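Local coordinates for protein botulinum neurotoxin type C1 (Clostridium botulinum, PDB 3R4S) that binds gangliosides through the receptor-binding part of its heavy chain, a step on which cell entry of this clostridial neurotoxin depends, at residues A31-V39 with D57-Q65; N351-Q359 with Q370-I381. One frame throughout, in Å; residues are numbered along the deposited sequence.

Contact 1: A31-V39 with D57-Q65; sequences AEVSEEGDV and DRGKVIVTQ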
loop_
_atom_site.group_PDB
_atom_site.type_symbol
_atom_site.label_atom_id
_atom_site.label_comp_id
_atom_site.label_asym_id
_atom_site.label_seq_id
_atom_site.Cartn_x
_atom_site.Cartn_y
_atom_site.Cartn_z
ATOM N N ALA A 31 -3.979 -16.073 24.692
ATOM C CA ALA A 31 -3.944 -17.142 23.703
ATOM C C ALA A 31 -2.519 -17.657 23.613
ATOM O O ALA A 31 -1.571 -16.905 23.804
ATOM C CB ALA A 31 -4.424 -16.652 22.335
ATOM N N GLU A 32 -2.370 -18.942 23.334
ATOM C CA GLU A 32 -1.060 -19.529 23.108
ATOM C C GLU A 32 -0.681 -19.348 21.643
ATOM O O GLU A 32 -1.504 -19.545 20.747
ATOM C CB GLU A 32 -1.088 -21.019 23.464
ATOM C CG GLU A 32 0.101 -21.808 22.927
ATOM C CD GLU A 32 -0.112 -23.323 22.978
ATOM O OE1 GLU A 32 -1.072 -23.782 23.647
ATOM O OE2 GLU A 32 0.690 -24.051 22.343
ATOM N N VAL A 33 0.562 -18.965 21.399
ATOM C CA VAL A 33 1.034 -18.726 20.048
ATOM C C VAL A 33 2.317 -19.492 19.812
ATOM O O VAL A 33 3.271 -19.350 20.571
ATOM C CB VAL A 33 1.339 -17.233 19.808
ATOM C CG1 VAL A 33 1.756 -17.005 18.347
ATOM C CG2 VAL A 33 0.150 -16.367 20.187
ATOM N N SER A 34 2.352 -20.294 18.760
ATOM C CA SER A 34 3.592 -20.964 18.403
ATOM C C SER A 34 3.948 -20.775 16.930
ATOM O O SER A 34 3.087 -20.468 16.099
ATOM C CB SER A 34 3.533 -22.447 18.772
ATOM O OG SER A 34 2.565 -23.125 18.007
ATOM N N GLU A 35 5.228 -20.938 16.619
ATOM C CA GLU A 35 5.710 -20.851 15.245
ATOM C C GLU A 35 6.385 -22.143 14.839
ATOM O O GLU A 35 7.038 -22.799 15.653
ATOM C CB GLU A 35 6.716 -19.723 15.089
ATOM C CG GLU A 35 6.114 -18.348 15.142
ATOM C CD GLU A 35 6.318 -17.686 16.479
ATOM O OE1 GLU A 35 6.999 -16.630 16.530
ATOM O OE2 GLU A 35 5.804 -18.229 17.479
ATOM N N GLU A 36 6.221 -22.493 13.570
ATOM C CA GLU A 36 6.905 -23.625 12.967
ATOM C C GLU A 36 7.383 -23.192 11.596
ATOM O O GLU A 36 6.732 -22.381 10.938
ATOM C CB GLU A 36 5.954 -24.817 12.825
ATOM C CG GLU A 36 5.417 -25.332 14.150
ATOM C CD GLU A 36 4.417 -26.462 13.988
ATOM O OE1 GLU A 36 4.355 -27.051 12.887
ATOM O OE2 GLU A 36 3.696 -26.762 14.969
ATOM N N GLY A 37 8.514 -23.737 11.163
ATOM C CA GLY A 37 9.032 -23.447 9.841
ATOM C C GLY A 37 9.650 -22.066 9.740
ATOM O O GLY A 37 10.071 -21.479 10.734
ATOM N N ASP A 38 9.680 -21.542 8.525
ATOM C CA ASP A 38 10.322 -20.268 8.236
ATOM C C ASP A 38 9.380 -19.098 8.508
ATOM O O ASP A 38 8.627 -18.694 7.628
ATOM C CB ASP A 38 10.770 -20.248 6.769
ATOM C CG ASP A 38 11.615 -19.038 6.423
ATOM O OD1 ASP A 38 12.165 -19.012 5.301
ATOM O OD2 ASP A 38 11.741 -18.114 7.255
ATOM N N VAL A 39 9.421 -18.558 9.724
ATOM C CA VAL A 39 8.657 -17.360 10.051
ATOM C C VAL A 39 9.604 -16.208 10.329
ATOM O O VAL A 39 10.352 -16.253 11.305
ATOM C CB VAL A 39 7.770 -17.553 11.307
ATOM C CG1 VAL A 39 6.946 -16.293 11.558
ATOM C CG2 VAL A 39 6.868 -18.764 11.160
ATOM N N ASP A 57 9.032 -26.746 4.708
ATOM C CA ASP A 57 9.450 -25.925 5.842
ATOM C C ASP A 57 8.878 -24.500 5.784
ATOM O O ASP A 57 9.442 -23.574 6.372
ATOM C CB ASP A 57 10.977 -25.848 5.906
ATOM C CG ASP A 57 11.563 -25.014 4.775
ATOM O OD1 ASP A 57 11.077 -25.157 3.628
ATOM O OD2 ASP A 57 12.499 -24.217 5.033
ATOM N N ARG A 58 7.768 -24.308 5.082
ATOM C CA ARG A 58 7.168 -22.983 5.050
ATOM C C ARG A 58 6.652 -22.612 6.430
ATOM O O ARG A 58 6.310 -23.482 7.231
ATOM C CB ARG A 58 6.065 -22.875 4.000
ATOM C CG ARG A 58 4.867 -23.772 4.214
ATOM C CD ARG A 58 3.971 -23.663 2.995
ATOM N NE ARG A 58 2.751 -24.443 3.114
ATOM C CZ ARG A 58 2.676 -25.747 2.874
ATOM N NH1 ARG A 58 3.761 -26.416 2.505
ATOM N NH2 ARG A 58 1.516 -26.381 3.003
ATOM N N GLY A 59 6.620 -21.312 6.701
ATOM C CA GLY A 59 6.203 -20.809 7.992
ATOM C C GLY A 59 4.751 -21.092 8.322
ATOM O O GLY A 59 3.875 -21.109 7.456
ATOM N N LYS A 60 4.507 -21.287 9.607
ATOM C CA LYS A 60 3.191 -21.604 10.120
ATOM C C LYS A 60 3.105 -20.916 11.486
ATOM O O LYS A 60 3.947 -21.148 12.346
ATOM C CB LYS A 60 3.092 -23.133 10.264
ATOM C CG LYS A 60 1.719 -23.706 10.524
ATOM C CD LYS A 60 1.783 -25.248 10.546
ATOM C CE LYS A 60 0.420 -25.860 10.812
ATOM N NZ LYS A 60 0.469 -27.353 10.940
ATOM N N VAL A 61 2.118 -20.042 11.677
ATOM C CA VAL A 61 1.884 -19.453 12.987
ATOM C C VAL A 61 0.546 -19.957 13.500
ATOM O O VAL A 61 -0.475 -19.770 12.847
ATOM C CB VAL A 61 1.868 -17.917 12.946
ATOM C CG1 VAL A 61 1.490 -17.349 14.312
ATOM C CG2 VAL A 61 3.220 -17.366 12.482
ATOM N N ILE A 62 0.553 -20.604 14.662
ATOM C CA ILE A 62 -0.659 -21.187 15.208
ATOM C C ILE A 62 -1.092 -20.465 16.481
ATOM O O ILE A 62 -0.338 -20.411 17.451
ATOM C CB ILE A 62 -0.448 -22.666 15.540
ATOM C CG1 ILE A 62 0.118 -23.410 14.331
ATOM C CG2 ILE A 62 -1.740 -23.293 16.011
ATOM C CD1 ILE A 62 0.470 -24.842 14.630
ATOM N N VAL A 63 -2.302 -19.905 16.468
ATOM C CA VAL A 63 -2.858 -19.249 17.652
ATOM C C VAL A 63 -3.915 -20.161 18.258
ATOM O O VAL A 63 -4.856 -20.579 17.568
ATOM C CB VAL A 63 -3.515 -17.902 17.310
ATOM C CG1 VAL A 63 -4.091 -17.255 18.563
ATOM C CG2 VAL A 63 -2.517 -16.965 16.629
ATOM N N THR A 64 -3.756 -20.488 19.538
ATOM C CA THR A 64 -4.735 -21.312 20.242
ATOM C C THR A 64 -5.390 -20.491 21.337
ATOM O O THR A 64 -4.776 -20.186 22.362
ATOM C CB THR A 64 -4.106 -22.580 20.829
ATOM O OG1 THR A 64 -3.467 -23.311 19.778
ATOM C CG2 THR A 64 -5.174 -23.463 21.487
ATOM N N GLN A 65 -6.639 -20.123 21.103
ATOM C CA GLN A 65 -7.362 -19.260 22.024
ATOM C C GLN A 65 -7.953 -20.054 23.171
ATOM O O GLN A 65 -8.174 -21.263 23.068
ATOM C CB GLN A 65 -8.499 -18.544 21.300
ATOM C CG GLN A 65 -8.029 -17.581 20.221
ATOM C CD GLN A 65 -9.184 -17.058 19.401
ATOM O OE1 GLN A 65 -9.737 -16.004 19.707
ATOM N NE2 GLN A 65 -9.580 -17.813 18.367
HETATM O O HOH W 1 7.684 -19.418 5.138
#
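Glu36 and Lys60 face each other as a hydrogen-bonded pair near one end of the antiparallel strands 32-36 and 60-64, and their side chains run side by side on the same face. Glu36 CB lies 4.2 Å from Lys60 CB. CG stands anti to the carbonyl carbon (chi1 -62°), and the extended chain then carries the carboxylate along the lysine. There Glu36 OE1 meets Lys60 CD at 3.9 Å, while Glu36 OE2 lies 3.8 Å from Ile62 CD1. The ammonium remains beyond salt-bridge range, with Lys60 NZ 4.4 Å from Glu36 OE1.

On the opposite face of the sheet the contact is largely apolar: Val33 CG1 packs on Val61 CG1 at 4.1 Å, and Val61 CG2 touches Val39 CG1. Leu16, Leu23 and Phe49 from the facing sheet cover these valines, the sandwich interior of a lectin-like jelly roll. Past Glu36 the regular pairing gives way to a bond from Asp38 N to Asp57 O, and one water links Gly59 N to Asp38 O.

The chemistry is therefore two-sided: six backbone bonds between the strands fix the register, valines make up most of the inner face, and on the outer face the opposite charges probably attract only loosely.

Contact 2: N351-Q359 with Q370-I381; sequences NDNIIFQIQ and QIFKSNFNGENI
Strands 356-359 and 370-374 run antiparallel, their axes 4.4 Å apart at closest and 153° between directions. Gln357 with Phe372 and Gln359 with Gln370 are the hydrogen-bonded pairs; the bond from Gln357 N to Phe372 O is 2.7 Å long. Beyond them Ser374 N reaches Ile355 O from above the carbonyl plane, and the 3-10 segment 352-354 carries the chain aside.

Lys373 closes this end of the contact by turning back on the other segment. Its chain bends at chi2 (71°) and again at chi4 (74°). Lys373 NZ donates to Asp352 O at 2.7 Å and, on a lone pair in the carbonyl plane, to Ile355 O at 2.8 Å. Ile355 N and Lys373 NZ approach Asp352 O from opposite faces of its plane. A water accepts from NZ and donates to Asp352 OD2, reinforcing a long salt bridge between those two side chains. The buried ammonium is thus held mainly by carbonyls, which would probably favour its charged form. On the way, Lys373 CD lies 3.7 Å from Phe356 CE1, and Phe356 CB meets Ile371 CG2, also at 3.7 Å.

On the face of Gln357 and Phe372, the phenyl ring takes Gln357 O at its edge, in plane, while Gln359 CG lies 3.9 Å from Phe372 CE2. Gln357 crosses Ile381 at about a right angle, its OE1 against Ile381 CD1, and its NE2 is bonded to Gly305 O.

This is a beta hairpin of the trefoil domain, flanked by strand 307-314 beside 356-362 and strand 381-392 beside 367-374. Ile354, leading into it, lies close to the bound N-acetyl-alpha-neuraminic acid and packs on Tyr309 and Asn320 of that sugar's pocket.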
loop_
_atom_site.group_PDB
_atom_site.type_symbol
_atom_site.label_atom_id
_atom_site.label_comp_id
_atom_site.label_asym_id
_atom_site.label_seq_id
_atom_site.Cartn_x
_atom_site.Cartn_y
_atom_site.Cartn_z
ATOM N N ASN A 351 20.569 24.908 -5.077
ATOM C CA ASN A 351 19.886 26.025 -5.721
ATOM C C ASN A 351 18.369 25.982 -5.519
ATOM O O ASN A 351 17.771 24.913 -5.482
ATOM C CB ASN A 351 20.214 26.070 -7.213
ATOM C CG ASN A 351 21.625 26.572 -7.480
ATOM O OD1 ASN A 351 22.532 25.792 -7.783
ATOM N ND2 ASN A 351 21.821 27.882 -7.346
ATOM N N ASP A 352 17.756 27.155 -5.419
ATOM C CA ASP A 352 16.333 27.269 -5.153
ATOM C C ASP A 352 15.473 26.448 -6.112
ATOM O O ASP A 352 14.464 25.870 -5.702
ATOM C CB ASP A 352 15.877 28.731 -5.197
ATOM C CG ASP A 352 14.364 28.871 -4.996
ATOM O OD1 ASP A 352 13.929 28.902 -3.825
ATOM O OD2 ASP A 352 13.612 28.930 -6.004
ATOM N N ASN A 353 15.859 26.401 -7.384
ATOM C CA ASN A 353 15.005 25.763 -8.385
ATOM C C ASN A 353 14.977 24.238 -8.333
ATOM O O ASN A 353 14.266 23.606 -9.117
ATOM C CB ASN A 353 15.277 26.282 -9.808
ATOM C CG ASN A 353 16.682 25.962 -10.308
ATOM O OD1 ASN A 353 17.380 25.115 -9.751
ATOM N ND2 ASN A 353 17.099 26.650 -11.376
ATOM N N ILE A 354 15.710 23.636 -7.403
ATOM C CA ILE A 354 15.585 22.183 -7.219
ATOM C C ILE A 354 14.794 21.812 -5.967
ATOM O O ILE A 354 14.560 20.625 -5.705
ATOM C CB ILE A 354 16.943 21.469 -7.128
ATOM C CG1 ILE A 354 17.579 21.723 -5.757
ATOM C CG2 ILE A 354 17.854 21.860 -8.310
ATOM C CD1 ILE A 354 18.798 20.873 -5.498
ATOM N N ILE A 355 14.365 22.815 -5.208
ATOM C CA ILE A 355 13.772 22.569 -3.890
ATOM C C ILE A 355 12.263 22.294 -3.922
ATOM O O ILE A 355 11.492 23.055 -4.516
ATOM C CB ILE A 355 14.090 23.724 -2.907
ATOM C CG1 ILE A 355 15.606 23.937 -2.811
ATOM C CG2 ILE A 355 13.503 23.441 -1.522
ATOM C CD1 ILE A 355 15.997 25.087 -1.898
ATOM N N PHE A 356 11.858 21.189 -3.297
ATOM C CA PHE A 356 10.444 20.814 -3.207
ATOM C C PHE A 356 10.023 20.484 -1.769
ATOM O O PHE A 356 10.873 20.247 -0.889
ATOM C CB PHE A 356 10.139 19.630 -4.130
ATOM C CG PHE A 356 10.324 19.944 -5.590
ATOM C CD1 PHE A 356 9.285 20.488 -6.329
ATOM C CD2 PHE A 356 11.549 19.725 -6.215
ATOM C CE1 PHE A 356 9.447 20.797 -7.672
ATOM C CE2 PHE A 356 11.723 20.029 -7.554
ATOM C CZ PHE A 356 10.672 20.567 -8.289
ATOM N N GLN A 357 8.709 20.493 -1.533
ATOM C CA GLN A 357 8.149 20.048 -0.249
ATOM C C GLN A 357 7.131 18.950 -0.515
ATOM O O GLN A 357 6.304 19.077 -1.419
ATOM C CB GLN A 357 7.476 21.203 0.491
ATOM C CG GLN A 357 6.906 20.800 1.868
ATOM C CD GLN A 357 6.335 21.980 2.657
ATOM O OE1 GLN A 357 5.364 22.605 2.239
ATOM N NE2 GLN A 357 6.924 22.263 3.821
ATOM N N ILE A 358 7.199 17.871 0.264
ATOM C CA ILE A 358 6.339 16.707 0.044
ATOM C C ILE A 358 5.201 16.598 1.066
ATOM O O ILE A 358 5.334 17.047 2.199
ATOM C CB ILE A 358 7.152 15.390 -0.005
ATOM C CG1 ILE A 358 6.334 14.291 -0.680
ATOM C CG2 ILE A 358 7.622 14.982 1.410
ATOM C CD1 ILE A 358 7.179 13.134 -1.206
ATOM N N GLN A 359 4.076 16.027 0.633
ATOM C CA GLN A 359 2.957 15.709 1.517
ATOM C C GLN A 359 2.412 14.352 1.094
ATOM O O GLN A 359 2.367 14.051 -0.102
ATOM C CB GLN A 359 1.838 16.759 1.405
ATOM C CG GLN A 359 2.260 18.189 1.793
ATOM C CD GLN A 359 2.491 18.336 3.289
ATOM O OE1 GLN A 359 2.219 17.417 4.047
ATOM N NE2 GLN A 359 2.993 19.493 3.717
ATOM N N GLN A 370 1.852 14.335 -2.915
ATOM C CA GLN A 370 1.806 15.558 -3.683
ATOM C C GLN A 370 3.109 16.279 -3.403
ATOM O O GLN A 370 3.647 16.209 -2.288
ATOM C CB GLN A 370 0.604 16.416 -3.306
ATOM C CG GLN A 370 -0.722 15.842 -3.796
ATOM C CD GLN A 370 -1.883 16.779 -3.538
ATOM O OE1 GLN A 370 -2.072 17.229 -2.421
ATOM N NE2 GLN A 370 -2.655 17.091 -4.581
ATOM N N ILE A 371 3.638 16.934 -4.431
ATOM C CA ILE A 371 4.961 17.529 -4.336
ATOM C C ILE A 371 4.879 18.974 -4.782
ATOM O O ILE A 371 4.443 19.279 -5.895
ATOM C CB ILE A 371 5.974 16.741 -5.172
ATOM C CG1 ILE A 371 5.937 15.262 -4.771
ATOM C CG2 ILE A 371 7.388 17.322 -5.001
ATOM C CD1 ILE A 371 6.672 14.337 -5.744
ATOM N N PHE A 372 5.262 19.861 -3.879
ATOM C CA PHE A 372 5.056 21.274 -4.067
ATOM C C PHE A 372 6.400 21.961 -4.242
ATOM O O PHE A 372 7.362 21.633 -3.543
ATOM C CB PHE A 372 4.351 21.857 -2.842
ATOM C CG PHE A 372 2.966 21.306 -2.620
ATOM C CD1 PHE A 372 1.852 21.960 -3.138
ATOM C CD2 PHE A 372 2.783 20.123 -1.919
ATOM C CE1 PHE A 372 0.577 21.452 -2.943
ATOM C CE2 PHE A 372 1.507 19.605 -1.710
ATOM C CZ PHE A 372 0.403 20.270 -2.219
ATOM N N LYS A 373 6.455 22.913 -5.171
ATOM C CA LYS A 373 7.644 23.746 -5.348
ATOM C C LYS A 373 7.805 24.663 -4.146
ATOM O O LYS A 373 6.862 25.344 -3.742
ATOM C CB LYS A 373 7.550 24.574 -6.626
ATOM C CG LYS A 373 8.840 25.353 -6.916
ATOM C CD LYS A 373 9.979 24.407 -7.342
ATOM C CE LYS A 373 11.329 25.136 -7.394
ATOM N NZ LYS A 373 11.855 25.417 -6.019
ATOM N N SER A 374 9.004 24.674 -3.571
ATOM C CA SER A 374 9.225 25.318 -2.288
ATOM C C SER A 374 10.523 26.106 -2.284
ATOM O O SER A 374 11.413 25.823 -3.075
ATOM C CB SER A 374 9.298 24.237 -1.206
ATOM O OG SER A 374 9.567 24.779 0.077
ATOM N N ASN A 375 10.636 27.081 -1.383
ATOM C CA ASN A 375 11.933 27.689 -1.102
ATOM C C ASN A 375 12.639 26.916 0.028
ATOM O O ASN A 375 12.098 25.928 0.541
ATOM C CB ASN A 375 11.812 29.194 -0.791
ATOM C CG ASN A 375 11.096 29.470 0.526
ATOM O OD1 ASN A 375 10.285 28.666 0.992
ATOM N ND2 ASN A 375 11.397 30.613 1.132
ATOM N N PHE A 376 13.830 27.360 0.419
ATOM C CA PHE A 376 14.667 26.582 1.347
ATOM C C PHE A 376 14.025 26.296 2.699
ATOM O O PHE A 376 14.229 25.229 3.264
ATOM C CB PHE A 376 16.024 27.263 1.564
ATOM C CG PHE A 376 15.958 28.465 2.470
ATOM C CD1 PHE A 376 16.350 28.368 3.799
ATOM C CD2 PHE A 376 15.487 29.682 1.999
ATOM C CE1 PHE A 376 16.290 29.470 4.643
ATOM C CE2 PHE A 376 15.416 30.785 2.835
ATOM C CZ PHE A 376 15.823 30.680 4.161
ATOM N N ASN A 377 13.255 27.243 3.227
ATOM C CA ASN A 377 12.655 27.066 4.553
ATOM C C ASN A 377 11.172 26.714 4.514
ATOM O O ASN A 377 10.525 26.622 5.558
ATOM C CB ASN A 377 12.874 28.307 5.419
ATOM C CG ASN A 377 12.221 29.544 4.839
ATOM O OD1 ASN A 377 11.394 29.454 3.929
ATOM N ND2 ASN A 377 12.591 30.715 5.359
ATOM N N GLY A 378 10.631 26.517 3.312
ATOM C CA GLY A 378 9.238 26.118 3.168
ATOM C C GLY A 378 8.219 27.218 3.426
ATOM O O GLY A 378 7.012 26.963 3.428
ATOM N N GLU A 379 8.698 28.443 3.629
ATOM C CA GLU A 379 7.823 29.590 3.893
ATOM C C GLU A 379 7.130 30.080 2.629
ATOM O O GLU A 379 6.125 30.790 2.695
ATOM C CB GLU A 379 8.620 30.749 4.495
ATOM C CG GLU A 379 9.199 30.459 5.861
ATOM C CD GLU A 379 8.438 31.145 6.978
ATOM O OE1 GLU A 379 8.427 32.400 7.011
ATOM O OE2 GLU A 379 7.858 30.426 7.823
ATOM N N ASN A 380 7.687 29.726 1.477
ATOM C CA ASN A 380 7.098 30.129 0.211
ATOM C C ASN A 380 6.834 28.926 -0.683
ATOM O O ASN A 380 7.723 28.485 -1.409
ATOM C CB ASN A 380 7.998 31.144 -0.498
ATOM C CG ASN A 380 7.442 31.571 -1.847
ATOM O OD1 ASN A 380 6.313 31.240 -2.196
ATOM N ND2 ASN A 380 8.241 32.303 -2.615
ATOM N N ILE A 381 5.620 28.378 -0.603
ATOM C CA ILE A 381 5.209 27.300 -1.494
ATOM C C ILE A 381 4.569 27.939 -2.714
ATOM O O ILE A 381 3.555 28.620 -2.597
ATOM C CB ILE A 381 4.200 26.345 -0.810
ATOM C CG1 ILE A 381 4.797 25.790 0.487
ATOM C CG2 ILE A 381 3.781 25.219 -1.763
ATOM C CD1 ILE A 381 6.091 25.005 0.268
HETATM O O HOH W 2 11.030 28.185 -5.535
HETATM O O HOH W 3 15.233 29.011 -1.585
#

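How the contacts relate
Both contacts pair antiparallel strands, but in different domains, with centres about 48 Å apart and no touch between them. Contact 1 belongs to the lectin-like N-terminal half of the receptor-binding region and joins two strands separated by a short excursion into the facing sheet; contact 2 is a hairpin of the trefoil half, which holds the sialic acid sites. Each is partly buried, contact 2 the more so: half its touching residues are buried, against four of eighteen in contact 1. The lysines show the difference. Lys60 in contact 1 lies along a glutamate on the outer face, whereas Lys373 in contact 2 folds inward to backbone carbonyls.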